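Local coordinates for neutral proteinase inhibitor ScNPI (Streptomyces caespitosus, PDB 4HWX), which inhibits serine peptidases as a secreted, homodimeric member of the Streptomyces subtilisin inhibitor (SSI) family, and probably targets a second peptidase class as well, at residues F11-G16 and V77-D82; G55-L60 and R88-K93; P71-P76 and F96-V101. All blocks are in the same frame, centred on the assembly; numbering follows the deposited sequence.

Contact 1. Residues F11-G16 and V77-D82; sequences FTVIQG and VTVTAD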
ATOM      1  N   PHE A  11       2.670  -3.173  -4.083  1.00 28.59           N
ATOM      2  CA  PHE A  11       3.688  -4.218  -4.031  1.00 27.64           C
ATOM      3  C   PHE A  11       5.060  -3.609  -4.217  1.00 30.72           C
ATOM      4  O   PHE A  11       5.224  -2.756  -5.077  1.00 30.06           O
ATOM      5  CB  PHE A  11       3.442  -5.286  -5.109  1.00 28.92           C
ATOM      6  CG  PHE A  11       2.051  -5.865  -5.028  1.00 30.34           C
ATOM      7  CD1 PHE A  11       1.725  -6.792  -4.043  1.00 31.09           C
ATOM      8  CD2 PHE A  11       1.054  -5.448  -5.905  1.00 32.07           C
ATOM      9  CE1 PHE A  11       0.425  -7.286  -3.932  1.00 32.30           C
ATOM     10  CE2 PHE A  11      -0.248  -5.951  -5.803  1.00 33.53           C
ATOM     11  CZ  PHE A  11      -0.542  -6.888  -4.834  1.00 32.19           C
ATOM     12  N   THR A  12       6.038  -4.005  -3.406  1.00 27.41           N
ATOM     13  CA  THR A  12       7.395  -3.475  -3.568  1.00 28.44           C
ATOM     14  C   THR A  12       8.415  -4.623  -3.524  1.00 32.94           C
ATOM     15  O   THR A  12       8.138  -5.723  -3.020  1.00 31.88           O
ATOM     16  CB  THR A  12       7.776  -2.366  -2.548  1.00 34.37           C
ATOM     17  OG1 THR A  12       8.328  -2.920  -1.356  1.00 30.99           O
ATOM     18  CG2 THR A  12       6.650  -1.353  -2.259  1.00 29.26           C
ATOM     19  N   VAL A  13       9.596  -4.342  -4.062  1.00 30.23           N
ATOM     20  CA  VAL A  13      10.745  -5.243  -4.030  1.00 29.57           C
ATOM     21  C   VAL A  13      11.885  -4.419  -3.433  1.00 33.16           C
ATOM     22  O   VAL A  13      12.231  -3.353  -3.959  1.00 31.49           O
ATOM     23  CB  VAL A  13      11.075  -5.858  -5.411  1.00 32.50           C
ATOM     24  CG1 VAL A  13      12.303  -6.747  -5.329  1.00 32.50           C
ATOM     25  CG2 VAL A  13       9.893  -6.627  -5.980  1.00 31.31           C
ATOM     26  N   ILE A  14      12.438  -4.915  -2.316  1.00 29.41           N
ATOM     27  CA  ILE A  14      13.456  -4.247  -1.529  1.00 30.61           C
ATOM     28  C   ILE A  14      14.812  -4.970  -1.576  1.00 34.43           C
ATOM     29  O   ILE A  14      14.881  -6.192  -1.434  1.00 32.42           O
ATOM     30  CB  ILE A  14      12.936  -4.129  -0.059  1.00 34.13           C
ATOM     31  CG1 ILE A  14      11.604  -3.351   0.002  1.00 34.58           C
ATOM     32  CG2 ILE A  14      13.986  -3.496   0.853  1.00 36.19           C
ATOM     33  CD1 ILE A  14      10.881  -3.430   1.409  1.00 41.80           C
ATOM     34  N   GLN A  15      15.893  -4.191  -1.754  1.00 33.92           N
ATOM     35  CA  GLN A  15      17.254  -4.717  -1.716  1.00 34.64           C
ATOM     36  C   GLN A  15      17.648  -4.809  -0.239  1.00 41.77           C
ATOM     37  O   GLN A  15      17.876  -3.775   0.409  1.00 42.62           O
ATOM     38  CB  GLN A  15      18.205  -3.808  -2.514  1.00 37.15           C
ATOM     39  CG  GLN A  15      19.622  -4.357  -2.659  1.00 49.82           C
ATOM     40  CD  GLN A  15      20.517  -3.324  -3.300  1.00 70.90           C
ATOM     41  OE1 GLN A  15      20.769  -3.349  -4.510  1.00 66.76           O
ATOM     42  NE2 GLN A  15      20.953  -2.346  -2.516  1.00 66.47           N
ATOM     43  N   GLY A  16      17.626  -6.028   0.297  1.00 37.20           N
ATOM     44  CA  GLY A  16      17.900  -6.287   1.708  1.00 37.49           C
ATOM     45  C   GLY A  16      16.844  -7.152   2.374  1.00 41.20           C
ATOM     46  O   GLY A  16      15.997  -7.750   1.700  1.00 36.53           O
ATOM     47  N   VAL A  77      16.695 -10.216  -0.804  1.00 29.77           N
ATOM     48  CA  VAL A  77      15.718  -9.425  -1.534  1.00 30.05           C
ATOM     49  C   VAL A  77      14.357  -9.720  -0.889  1.00 34.32           C
ATOM     50  O   VAL A  77      14.002 -10.887  -0.684  1.00 33.97           O
ATOM     51  CB  VAL A  77      15.763  -9.663  -3.085  1.00 34.80           C
ATOM     52  CG1 VAL A  77      15.543 -11.134  -3.458  1.00 33.57           C
ATOM     53  CG2 VAL A  77      14.754  -8.780  -3.818  1.00 34.75           C
ATOM     54  N   THR A  78      13.614  -8.657  -0.543  1.00 30.41           N
ATOM     55  CA  THR A  78      12.338  -8.791   0.162  1.00 30.01           C
ATOM     56  C   THR A  78      11.190  -8.243  -0.668  1.00 33.70           C
ATOM     57  O   THR A  78      11.287  -7.161  -1.237  1.00 33.73           O
ATOM     58  CB  THR A  78      12.465  -8.082   1.530  1.00 36.64           C
ATOM     59  OG1 THR A  78      13.499  -8.753   2.269  1.00 35.29           O
ATOM     60  CG2 THR A  78      11.135  -8.063   2.352  1.00 30.62           C
ATOM     61  N   VAL A  79      10.106  -9.014  -0.744  1.00 29.59           N
ATOM     62  CA  VAL A  79       8.878  -8.605  -1.418  1.00 27.38           C
ATOM     63  C   VAL A  79       7.901  -8.166  -0.333  1.00 31.54           C
ATOM     64  O   VAL A  79       7.908  -8.729   0.765  1.00 30.54           O
ATOM     65  CB  VAL A  79       8.262  -9.669  -2.361  1.00 30.11           C
ATOM     66  CG1 VAL A  79       9.144  -9.909  -3.576  1.00 30.05           C
ATOM     67  CG2 VAL A  79       7.948 -10.989  -1.645  1.00 29.05           C
ATOM     68  N   THR A  80       7.104  -7.136  -0.617  1.00 28.18           N
ATOM     69  CA  THR A  80       6.099  -6.625   0.323  1.00 27.10           C
ATOM     70  C   THR A  80       4.769  -6.486  -0.384  1.00 30.16           C
ATOM     71  O   THR A  80       4.730  -6.285  -1.597  1.00 28.48           O
ATOM     72  CB  THR A  80       6.499  -5.276   0.965  1.00 31.75           C
ATOM     73  OG1 THR A  80       6.454  -4.238  -0.016  1.00 30.67           O
ATOM     74  CG2 THR A  80       7.841  -5.313   1.670  1.00 31.66           C
ATOM     75  N   ALA A  81       3.679  -6.640   0.371  1.00 27.90           N
ATOM     76  CA  ALA A  81       2.317  -6.463  -0.113  1.00 28.69           C
ATOM     77  C   ALA A  81       1.529  -5.767   0.994  1.00 32.38           C
ATOM     78  O   ALA A  81       1.526  -6.243   2.131  1.00 31.47           O
ATOM     79  CB  ALA A  81       1.706  -7.805  -0.479  1.00 29.99           C
ATOM     80  N   ASP A  82       1.011  -4.563   0.717  1.00 29.63           N
ATOM     81  CA  ASP A  82       0.244  -3.807   1.722  1.00 29.85           C
ATOM     82  C   ASP A  82      -0.982  -3.187   1.104  1.00 35.03           C
ATOM     83  O   ASP A  82      -0.925  -2.753  -0.045  1.00 34.37           O
ATOM     84  CB  ASP A  82       1.087  -2.698   2.387  1.00 30.56           C
ATOM     85  CG  ASP A  82       2.307  -3.184   3.134  1.00 32.90           C
ATOM     86  OD1 ASP A  82       2.195  -3.442   4.341  1.00 32.94           O
ATOM     87  OD2 ASP A  82       3.398  -3.241   2.520  1.00 34.50           O
TER
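Phe-11 to Gln-15 and Val-77 to Asp-82 pair as neighbouring antiparallel strands, their axes 4.6 Å apart at closest approach and their directions 161° apart. Thr-12 with Thr-80 and Ile-14 with Thr-78 are the hydrogen-bonded pairs; Phe-11/Ala-81, Val-13/Val-79 and Gln-15/Val-77 are non-hydrogen-bonded. Ile-14 N reaches Thr-78 O over a short 2.7 Å, and Thr-78 N returns the bond to Ile-14 O. Thr-80 O takes two donors, Thr-12 N and the hydroxyl of Tyr-112.

On the face carrying the threonines, Thr-12 OG1 donates a hydrogen bond to Thr-80 OG1 at 2.7 Å. In both residues OG1 takes the crowded position between the backbone N and the carbonyl carbon (chi1 70° in Thr-80), and CG2 is anti to the carbonyl carbon. The methyl of Thr-80, CG2, lies 3.6 Å from Ile-14 CD1, the two side chains crossing at about a right angle. Where the first strand ends, Thr-78 OG1 donates to Gly-16 O at 2.8 Å while also bonding to Thr-95 OG1.

The other face is mainly apolar. Val-13 divides its branches, CG1 meeting Val-77 CG2 at 3.5 Å and CG2 lying beside Val-79 CG1; Ala-81 CB sits 3.7 Å from CD1 of the Phe-11 ring. Met-102 of helix 99-105 packs on all three valines. On the threonine side, Arg-89 of the second subunit packs against Thr-12, Ile-14 and Thr-80 and forms a salt bridge with Asp-82. A central antiparallel strand pair with a helix on one face and a partner subunit on the other is the arrangement of the dimeric SSI fold.

Contact 2. Residues G55-L60 and R88-K93; sequences GELNRL and RRVAWK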
ATOM      1  N   GLY A  55      -6.758 -14.665   0.451  1.00 42.81           N
ATOM      2  CA  GLY A  55      -6.206 -13.766   1.464  1.00 41.76           C
ATOM      3  C   GLY A  55      -4.926 -14.200   2.162  1.00 44.33           C
ATOM      4  O   GLY A  55      -4.391 -13.444   2.978  1.00 43.38           O
ATOM      5  N   GLU A  56      -4.436 -15.431   1.888  1.00 40.26           N
ATOM      6  CA  GLU A  56      -3.201 -15.915   2.505  1.00 38.87           C
ATOM      7  C   GLU A  56      -2.095 -15.806   1.457  1.00 37.97           C
ATOM      8  O   GLU A  56      -1.901 -16.715   0.647  1.00 35.76           O
ATOM      9  CB  GLU A  56      -3.362 -17.346   3.078  1.00 41.43           C
ATOM     10  CG  GLU A  56      -2.087 -17.902   3.719  1.00 53.58           C
ATOM     11  CD  GLU A  56      -1.354 -16.956   4.659  1.00 70.76           C
ATOM     12  OE1 GLU A  56      -0.358 -16.318   4.230  1.00 42.61           O
ATOM     13  OE2 GLU A  56      -1.819 -16.821   5.815  1.00 59.79           O
ATOM     14  N   LEU A  57      -1.378 -14.668   1.465  1.00 33.23           N
ATOM     15  CA  LEU A  57      -0.365 -14.364   0.457  1.00 31.82           C
ATOM     16  C   LEU A  57       0.848 -15.286   0.474  1.00 32.29           C
ATOM     17  O   LEU A  57       1.595 -15.272  -0.498  1.00 30.32           O
ATOM     18  CB  LEU A  57       0.060 -12.889   0.497  1.00 31.64           C
ATOM     19  CG  LEU A  57      -0.855 -11.961  -0.329  1.00 35.83           C
ATOM     20  CD1 LEU A  57      -2.289 -11.911   0.224  1.00 36.78           C
ATOM     21  CD2 LEU A  57      -0.300 -10.554  -0.373  1.00 35.05           C
ATOM     22  N   ASN A  58       0.998 -16.167   1.479  1.00 30.70           N
ATOM     23  CA  ASN A  58       2.073 -17.175   1.412  1.00 30.12           C
ATOM     24  C   ASN A  58       1.797 -18.129   0.228  1.00 32.81           C
ATOM     25  O   ASN A  58       2.714 -18.781  -0.262  1.00 31.76           O
ATOM     26  CB  ASN A  58       2.175 -17.975   2.717  1.00 31.00           C
ATOM     27  CG  ASN A  58       2.935 -17.282   3.812  1.00 46.86           C
ATOM     28  OD1 ASN A  58       3.633 -16.289   3.596  1.00 41.19           O
ATOM     29  ND2 ASN A  58       2.816 -17.809   5.019  1.00 38.86           N
ATOM     30  N   ARG A  59       0.521 -18.201  -0.218  1.00 30.74           N
ATOM     31  CA  ARG A  59       0.086 -19.019  -1.358  1.00 31.20           C
ATOM     32  C   ARG A  59       0.593 -18.446  -2.697  1.00 32.56           C
ATOM     33  O   ARG A  59       0.470 -19.128  -3.712  1.00 32.33           O
ATOM     34  CB  ARG A  59      -1.446 -19.207  -1.379  1.00 30.08           C
ATOM     35  CG  ARG A  59      -1.902 -20.116  -0.250  1.00 34.42           C
ATOM     36  CD  ARG A  59      -3.401 -20.293  -0.146  1.00 38.98           C
ATOM     37  NE  ARG A  59      -3.722 -20.986   1.102  1.00 50.72           N
ATOM     38  CZ  ARG A  59      -4.890 -20.929   1.738  1.00 64.61           C
ATOM     39  NH1 ARG A  59      -5.889 -20.207   1.244  1.00 49.57           N
ATOM     40  NH2 ARG A  59      -5.065 -21.588   2.873  1.00 55.48           N
ATOM     41  N   LEU A  60       1.189 -17.221  -2.703  1.00 28.74           N
ATOM     42  CA  LEU A  60       1.814 -16.644  -3.913  1.00 27.75           C
ATOM     43  C   LEU A  60       3.123 -17.407  -4.219  1.00 32.53           C
ATOM     44  O   LEU A  60       3.590 -17.401  -5.347  1.00 32.01           O
ATOM     45  CB  LEU A  60       2.102 -15.131  -3.760  1.00 27.01           C
ATOM     46  CG  LEU A  60       0.892 -14.183  -3.691  1.00 30.63           C
ATOM     47  CD1 LEU A  60       1.329 -12.760  -3.471  1.00 29.86           C
ATOM     48  CD2 LEU A  60       0.035 -14.264  -4.943  1.00 32.93           C
ATOM     49  N   ARG A  88     -10.299  -6.905   3.617  1.00 44.23           N
ATOM     50  CA  ARG A  88      -9.390  -7.169   4.744  1.00 44.04           C
ATOM     51  C   ARG A  88      -8.028  -6.550   4.525  1.00 43.10           C
ATOM     52  O   ARG A  88      -7.448  -6.674   3.449  1.00 40.66           O
ATOM     53  CB  ARG A  88      -9.230  -8.652   5.124  1.00 46.11           C
ATOM     54  CG  ARG A  88      -9.241  -9.673   4.005  1.00 62.68           C
ATOM     55  CD  ARG A  88     -10.099 -10.876   4.391  1.00 79.45           C
ATOM     56  NE  ARG A  88      -9.298 -11.998   4.887  1.00 89.56           N
ATOM     57  CZ  ARG A  88      -9.191 -13.177   4.279  1.00104.88           C
ATOM     58  NH1 ARG A  88      -9.848 -13.414   3.150  1.00 90.20           N
ATOM     59  NH2 ARG A  88      -8.431 -14.132   4.801  1.00 94.48           N
ATOM     60  N   ARG A  89      -7.539  -5.873   5.567  1.00 40.95           N
ATOM     61  CA  ARG A  89      -6.239  -5.206   5.617  1.00 40.71           C
ATOM     62  C   ARG A  89      -5.147  -6.263   5.404  1.00 43.07           C
ATOM     63  O   ARG A  89      -5.223  -7.358   5.970  1.00 43.24           O
ATOM     64  CB  ARG A  89      -6.089  -4.470   6.970  1.00 41.97           C
ATOM     65  CG  ARG A  89      -4.890  -3.519   7.059  1.00 55.93           C
ATOM     66  CD  ARG A  89      -5.259  -2.048   6.872  1.00 67.82           C
ATOM     67  NE  ARG A  89      -4.670  -1.506   5.647  1.00 72.22           N
ATOM     68  CZ  ARG A  89      -3.446  -0.991   5.552  1.00 84.83           C
ATOM     69  NH1 ARG A  89      -2.674  -0.885   6.629  1.00 68.76           N
ATOM     70  NH2 ARG A  89      -2.991  -0.559   4.384  1.00 73.42           N
ATOM     71  N   VAL A  90      -4.181  -5.954   4.529  1.00 37.80           N
ATOM     72  CA  VAL A  90      -3.068  -6.837   4.167  1.00 36.43           C
ATOM     73  C   VAL A  90      -1.747  -6.108   4.475  1.00 37.79           C
ATOM     74  O   VAL A  90      -1.592  -4.969   4.089  1.00 36.07           O
ATOM     75  CB  VAL A  90      -3.146  -7.277   2.665  1.00 39.90           C
ATOM     76  CG1 VAL A  90      -1.874  -8.021   2.220  1.00 39.07           C
ATOM     77  CG2 VAL A  90      -4.393  -8.127   2.392  1.00 40.34           C
ATOM     78  N   ALA A  91      -0.826  -6.781   5.164  1.00 35.95           N
ATOM     79  CA  ALA A  91       0.527  -6.339   5.509  1.00 36.89           C
ATOM     80  C   ALA A  91       1.355  -7.598   5.489  1.00 39.91           C
ATOM     81  O   ALA A  91       1.304  -8.396   6.434  1.00 40.77           O
ATOM     82  CB  ALA A  91       0.546  -5.651   6.875  1.00 39.48           C
ATOM     83  N   TRP A  92       1.976  -7.870   4.333  1.00 33.71           N
ATOM     84  CA  TRP A  92       2.704  -9.119   4.114  1.00 32.67           C
ATOM     85  C   TRP A  92       4.084  -8.856   3.542  1.00 34.14           C
ATOM     86  O   TRP A  92       4.281  -7.905   2.784  1.00 30.76           O
ATOM     87  CB  TRP A  92       1.898 -10.032   3.165  1.00 31.11           C
ATOM     88  CG  TRP A  92       2.527 -11.364   2.832  1.00 31.43           C
ATOM     89  CD1 TRP A  92       2.402 -12.529   3.537  1.00 34.67           C
ATOM     90  CD2 TRP A  92       3.327 -11.674   1.681  1.00 30.42           C
ATOM     91  NE1 TRP A  92       3.080 -13.543   2.905  1.00 33.65           N
ATOM     92  CE2 TRP A  92       3.653 -13.049   1.756  1.00 33.99           C
ATOM     93  CE3 TRP A  92       3.763 -10.935   0.565  1.00 30.84           C
ATOM     94  CZ2 TRP A  92       4.423 -13.690   0.779  1.00 32.06           C
ATOM     95  CZ3 TRP A  92       4.494 -11.581  -0.422  1.00 31.72           C
ATOM     96  CH2 TRP A  92       4.812 -12.947  -0.314  1.00 32.20           C
ATOM     97  N   LYS A  93       5.043  -9.708   3.920  1.00 31.54           N
ATOM     98  CA  LYS A  93       6.390  -9.645   3.367  1.00 30.48           C
ATOM     99  C   LYS A  93       7.018 -11.041   3.341  1.00 34.45           C
ATOM    100  O   LYS A  93       6.571 -11.945   4.052  1.00 33.76           O
ATOM    101  CB  LYS A  93       7.289  -8.643   4.117  1.00 32.87           C
ATOM    102  CG  LYS A  93       7.621  -9.032   5.559  1.00 44.45           C
ATOM    103  CD  LYS A  93       8.529  -7.992   6.211  1.00 57.26           C
ATOM    104  CE  LYS A  93       8.753  -8.270   7.680  1.00 71.98           C
ATOM    105  NZ  LYS A  93       9.519  -7.179   8.345  1.00 83.13           N
TER
HETATM  106  O   HOH W   1       6.308 -14.789   4.122  1.00 47.77           O
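Leu-57 lays its CB over one face of the Trp-92 indole, 3.6 Å from the centroid of the five-membered ring and almost on the ring normal, a CH-pi contact. It belongs to a short 3-10 turn, residues 57-60, which in this SSI fold sits against strand 88-96 of the antiparallel sheet. Trp-92 CB points toward the turn, and CG is anti to the backbone N (chi1 180°), beside the carbonyl carbon. Further out, Leu-57 CD2 and Val-90 CG1 approach tip to tip at 4.0 Å, and Leu-57 also rests on Ala-81 of the neighbouring strand.

At the start of the strand, the Arg-88 guanidinium sets one face against Gly-55, NH2 lying 4.0 Å from CA. Gly-55 has a positive phi, and a CB there would run into NH2.

The turn is tied down internally, since Glu-56 OE1 uses its anti lone pair to accept from Asn-58 N. Asn-58 CB points away from the strand, yet its amide swings back to the indole edge. Trp-92 NE1 donates to Asn-58 OD1 at 2.9 Å, nearly straight and in the ring plane, although NE1 stands 42° above the Asn-58 carbonyl plane. A water at 3.1 Å donates a second bond to Asn-58 OD1 and another to Lys-93 O.

Contact 3. Residues P71-P76 and F96-V101; sequences PMYFDP and FSNTCV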
ATOM      1  N   PRO A  71      22.544 -19.805  -7.819  1.00 28.92           N
ATOM      2  CA  PRO A  71      23.750 -19.633  -6.989  1.00 29.21           C
ATOM      3  C   PRO A  71      23.288 -19.500  -5.523  1.00 31.01           C
ATOM      4  O   PRO A  71      22.139 -19.096  -5.259  1.00 28.50           O
ATOM      5  CB  PRO A  71      24.388 -18.354  -7.547  1.00 31.06           C
ATOM      6  CG  PRO A  71      23.235 -17.554  -8.060  1.00 35.42           C
ATOM      7  CD  PRO A  71      22.216 -18.563  -8.561  1.00 31.17           C
ATOM      8  N   MET A  72      24.165 -19.834  -4.569  1.00 29.63           N
ATOM      9  CA  MET A  72      23.760 -19.838  -3.153  1.00 28.06           C
ATOM     10  C   MET A  72      24.287 -18.655  -2.358  1.00 31.76           C
ATOM     11  O   MET A  72      24.100 -18.625  -1.140  1.00 31.56           O
ATOM     12  CB  MET A  72      24.192 -21.157  -2.491  1.00 30.21           C
ATOM     13  CG  MET A  72      23.511 -22.375  -3.101  1.00 32.86           C
ATOM     14  SD  MET A  72      21.864 -22.580  -2.443  1.00 35.83           S
ATOM     15  CE  MET A  72      20.917 -21.743  -3.606  1.00 31.67           C
ATOM     16  N   TYR A  73      24.848 -17.636  -3.012  1.00 28.52           N
ATOM     17  CA  TYR A  73      25.297 -16.464  -2.252  1.00 29.02           C
ATOM     18  C   TYR A  73      24.106 -15.799  -1.571  1.00 33.30           C
ATOM     19  O   TYR A  73      22.964 -15.865  -2.074  1.00 31.86           O
ATOM     20  CB  TYR A  73      26.063 -15.465  -3.150  1.00 30.76           C
ATOM     21  CG  TYR A  73      25.257 -14.944  -4.320  1.00 31.12           C
ATOM     22  CD1 TYR A  73      24.273 -13.975  -4.136  1.00 32.03           C
ATOM     23  CD2 TYR A  73      25.557 -15.329  -5.625  1.00 31.69           C
ATOM     24  CE1 TYR A  73      23.503 -13.518  -5.200  1.00 31.66           C
ATOM     25  CE2 TYR A  73      24.829 -14.839  -6.708  1.00 31.50           C
ATOM     26  CZ  TYR A  73      23.793 -13.939  -6.485  1.00 33.13           C
ATOM     27  OH  TYR A  73      23.070 -13.414  -7.519  1.00 28.78           O
ATOM     28  N   PHE A  74      24.339 -15.261  -0.377  1.00 33.88           N
ATOM     29  CA  PHE A  74      23.297 -14.589   0.390  1.00 33.17           C
ATOM     30  C   PHE A  74      23.344 -13.108   0.054  1.00 37.83           C
ATOM     31  O   PHE A  74      24.325 -12.427   0.358  1.00 38.52           O
ATOM     32  CB  PHE A  74      23.463 -14.830   1.906  1.00 35.71           C
ATOM     33  CG  PHE A  74      22.434 -14.145   2.778  1.00 37.94           C
ATOM     34  CD1 PHE A  74      21.101 -14.539   2.754  1.00 41.07           C
ATOM     35  CD2 PHE A  74      22.805 -13.118   3.646  1.00 42.33           C
ATOM     36  CE1 PHE A  74      20.154 -13.910   3.572  1.00 42.55           C
ATOM     37  CE2 PHE A  74      21.859 -12.504   4.479  1.00 44.87           C
ATOM     38  CZ  PHE A  74      20.545 -12.912   4.446  1.00 41.83           C
ATOM     39  N   ASP A  75      22.299 -12.627  -0.623  1.00 31.31           N
ATOM     40  CA  ASP A  75      22.188 -11.228  -1.018  1.00 31.25           C
ATOM     41  C   ASP A  75      20.690 -10.992  -1.012  1.00 33.66           C
ATOM     42  O   ASP A  75      20.045 -11.089  -2.054  1.00 32.09           O
ATOM     43  CB  ASP A  75      22.886 -11.003  -2.379  1.00 32.99           C
ATOM     44  CG  ASP A  75      23.099  -9.556  -2.742  1.00 40.11           C
ATOM     45  OD1 ASP A  75      22.585  -8.667  -2.000  1.00 35.87           O
ATOM     46  OD2 ASP A  75      23.821  -9.300  -3.733  1.00 40.97           O
ATOM     47  N   PRO A  76      20.122 -10.849   0.210  1.00 31.55           N
ATOM     48  CA  PRO A  76      18.661 -10.875   0.370  1.00 30.80           C
ATOM     49  C   PRO A  76      17.887  -9.802  -0.375  1.00 33.88           C
ATOM     50  O   PRO A  76      18.345  -8.665  -0.573  1.00 32.26           O
ATOM     51  CB  PRO A  76      18.463 -10.750   1.888  1.00 33.50           C
ATOM     52  CG  PRO A  76      19.744 -10.133   2.395  1.00 38.23           C
ATOM     53  CD  PRO A  76      20.787 -10.786   1.530  1.00 33.58           C
ATOM     54  N   PHE A  96      13.824 -13.457   0.415  1.00 26.32           N
ATOM     55  CA  PHE A  96      14.478 -14.528  -0.331  1.00 26.86           C
ATOM     56  C   PHE A  96      16.011 -14.382  -0.209  1.00 31.30           C
ATOM     57  O   PHE A  96      16.499 -13.260  -0.080  1.00 30.41           O
ATOM     58  CB  PHE A  96      14.041 -14.505  -1.804  1.00 27.72           C
ATOM     59  CG  PHE A  96      12.561 -14.717  -2.027  1.00 28.71           C
ATOM     60  CD1 PHE A  96      12.022 -16.004  -2.070  1.00 29.62           C
ATOM     61  CD2 PHE A  96      11.706 -13.632  -2.225  1.00 30.07           C
ATOM     62  CE1 PHE A  96      10.651 -16.200  -2.282  1.00 30.26           C
ATOM     63  CE2 PHE A  96      10.336 -13.831  -2.469  1.00 31.12           C
ATOM     64  CZ  PHE A  96       9.819 -15.112  -2.494  1.00 29.63           C
ATOM     65  N   SER A  97      16.761 -15.513  -0.294  1.00 27.59           N
ATOM     66  CA  SER A  97      18.240 -15.590  -0.205  1.00 28.24           C
ATOM     67  C   SER A  97      18.918 -14.652  -1.211  1.00 31.91           C
ATOM     68  O   SER A  97      19.913 -14.015  -0.881  1.00 32.27           O
ATOM     69  CB  SER A  97      18.702 -17.027  -0.482  1.00 31.78           C
ATOM     70  OG  SER A  97      18.108 -17.948   0.413  1.00 46.88           O
ATOM     71  N   ASN A  98      18.388 -14.609  -2.449  1.00 29.04           N
ATOM     72  CA  ASN A  98      18.866 -13.778  -3.557  1.00 29.61           C
ATOM     73  C   ASN A  98      17.771 -13.689  -4.633  1.00 31.08           C
ATOM     74  O   ASN A  98      16.706 -14.288  -4.470  1.00 28.63           O
ATOM     75  CB  ASN A  98      20.203 -14.313  -4.132  1.00 26.51           C
ATOM     76  CG  ASN A  98      20.133 -15.733  -4.615  1.00 32.63           C
ATOM     77  OD1 ASN A  98      19.241 -16.102  -5.371  1.00 29.40           O
ATOM     78  ND2 ASN A  98      21.080 -16.572  -4.213  1.00 31.55           N
ATOM     79  N   THR A  99      18.022 -12.929  -5.709  1.00 28.11           N
ATOM     80  CA  THR A  99      17.028 -12.729  -6.772  1.00 27.73           C
ATOM     81  C   THR A  99      16.693 -13.998  -7.521  1.00 28.99           C
ATOM     82  O   THR A  99      15.532 -14.159  -7.922  1.00 27.16           O
ATOM     83  CB  THR A  99      17.472 -11.651  -7.757  1.00 34.35           C
ATOM     84  OG1 THR A  99      18.688 -12.069  -8.384  1.00 37.65           O
ATOM     85  CG2 THR A  99      17.620 -10.286  -7.082  1.00 29.80           C
ATOM     86  N   CYS A 100      17.679 -14.899  -7.729  1.00 26.50           N
ATOM     87  CA  CYS A 100      17.417 -16.160  -8.425  1.00 26.37           C
ATOM     88  C   CYS A 100      16.395 -16.991  -7.625  1.00 27.82           C
ATOM     89  O   CYS A 100      15.464 -17.547  -8.205  1.00 26.53           O
ATOM     90  CB  CYS A 100      18.711 -16.940  -8.652  1.00 27.81           C
ATOM     91  SG  CYS A 100      18.483 -18.477  -9.594  1.00 32.42           S
ATOM     92  N   VAL A 101      16.603 -17.112  -6.305  1.00 25.55           N
ATOM     93  CA  VAL A 101      15.724 -17.875  -5.392  1.00 25.23           C
ATOM     94  C   VAL A 101      14.307 -17.234  -5.375  1.00 28.02           C
ATOM     95  O   VAL A 101      13.293 -17.940  -5.415  1.00 25.93           O
ATOM     96  CB  VAL A 101      16.324 -18.002  -3.959  1.00 27.93           C
ATOM     97  CG1 VAL A 101      15.356 -18.737  -3.018  1.00 27.35           C
ATOM     98  CG2 VAL A 101      17.677 -18.725  -3.994  1.00 27.61           C
TER
HETATM   99  O   HOH W   2      20.637 -14.213  -8.007  1.00 30.93           O
HETATM  100  O   HOH W   3      21.251 -10.619  -8.458  1.00 41.46           O
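Asn-98 sends its side-chain amide between segment 71-76 and the start of helix 99-105, with CG tucked between the backbone N and the carbonyl carbon (chi1 58°). Its ND2 is gripped twice: Tyr-73 O, 2.9 Å away, receives it in the carbonyl plane, whereas for Pro-71 O, also at 2.9 Å, ND2 stands 44° above that plane. OD1 turns the other way and, from the N-cap position, accepts from Val-101 N at 3.0 Å. An alanine here would probably leave both loop carbonyls without this donor and Val-101 N uncapped, leaving the loop less firmly held around Pro-71 and Tyr-73. In the SSI family segment 71-76, tethered next to Pro-71 by the Cys-70 to Cys-100 disulfide, is probably part of the reactive-site loop presented to serine peptidases.

Pro-71 CD packs 3.9 Å from Cys-100 CB, beside that disulfide. The Phe-74 ring lies over Pro-76 CD; next to it, Asp-75 N donates to Ser-97 O at 2.8 Å. Tyr-73 CG lies between the backbone N and the carbonyl carbon (chi1 59°), and the ring presents one face to Asn-98, with ND2 offset toward the rim and Tyr-73 CE1 3.6 Å from Asn-98 CB. Beyond, a water 2.6 Å from Tyr-73 OH accepts from Cys-100 N.

Contact 1 is buried in the middle of the sheet, contact 2 is partly buried on one face of it, and contact 3 lies at the surface, its centre about 17 Å from that of the chain. Strands 77-82 and 88-96 are neighbours, so contacts 1 and 2 share one sheet, joined by a probable bond from Trp-92 N to Ala-81 O; strand 88-96 then ends at Phe-96 of contact 3. Pro-76 runs straight into Val-77, linking contacts 3 and 1, where Gly-16 N probably bonds Pro-76 O. Chemistry follows place: regular backbone pairing with a mainly apolar face and a hydroxyl-bonded face in contact 1, an indole under a turn in contact 2, and side-chain amide bonds to loop carbonyls in contact 3.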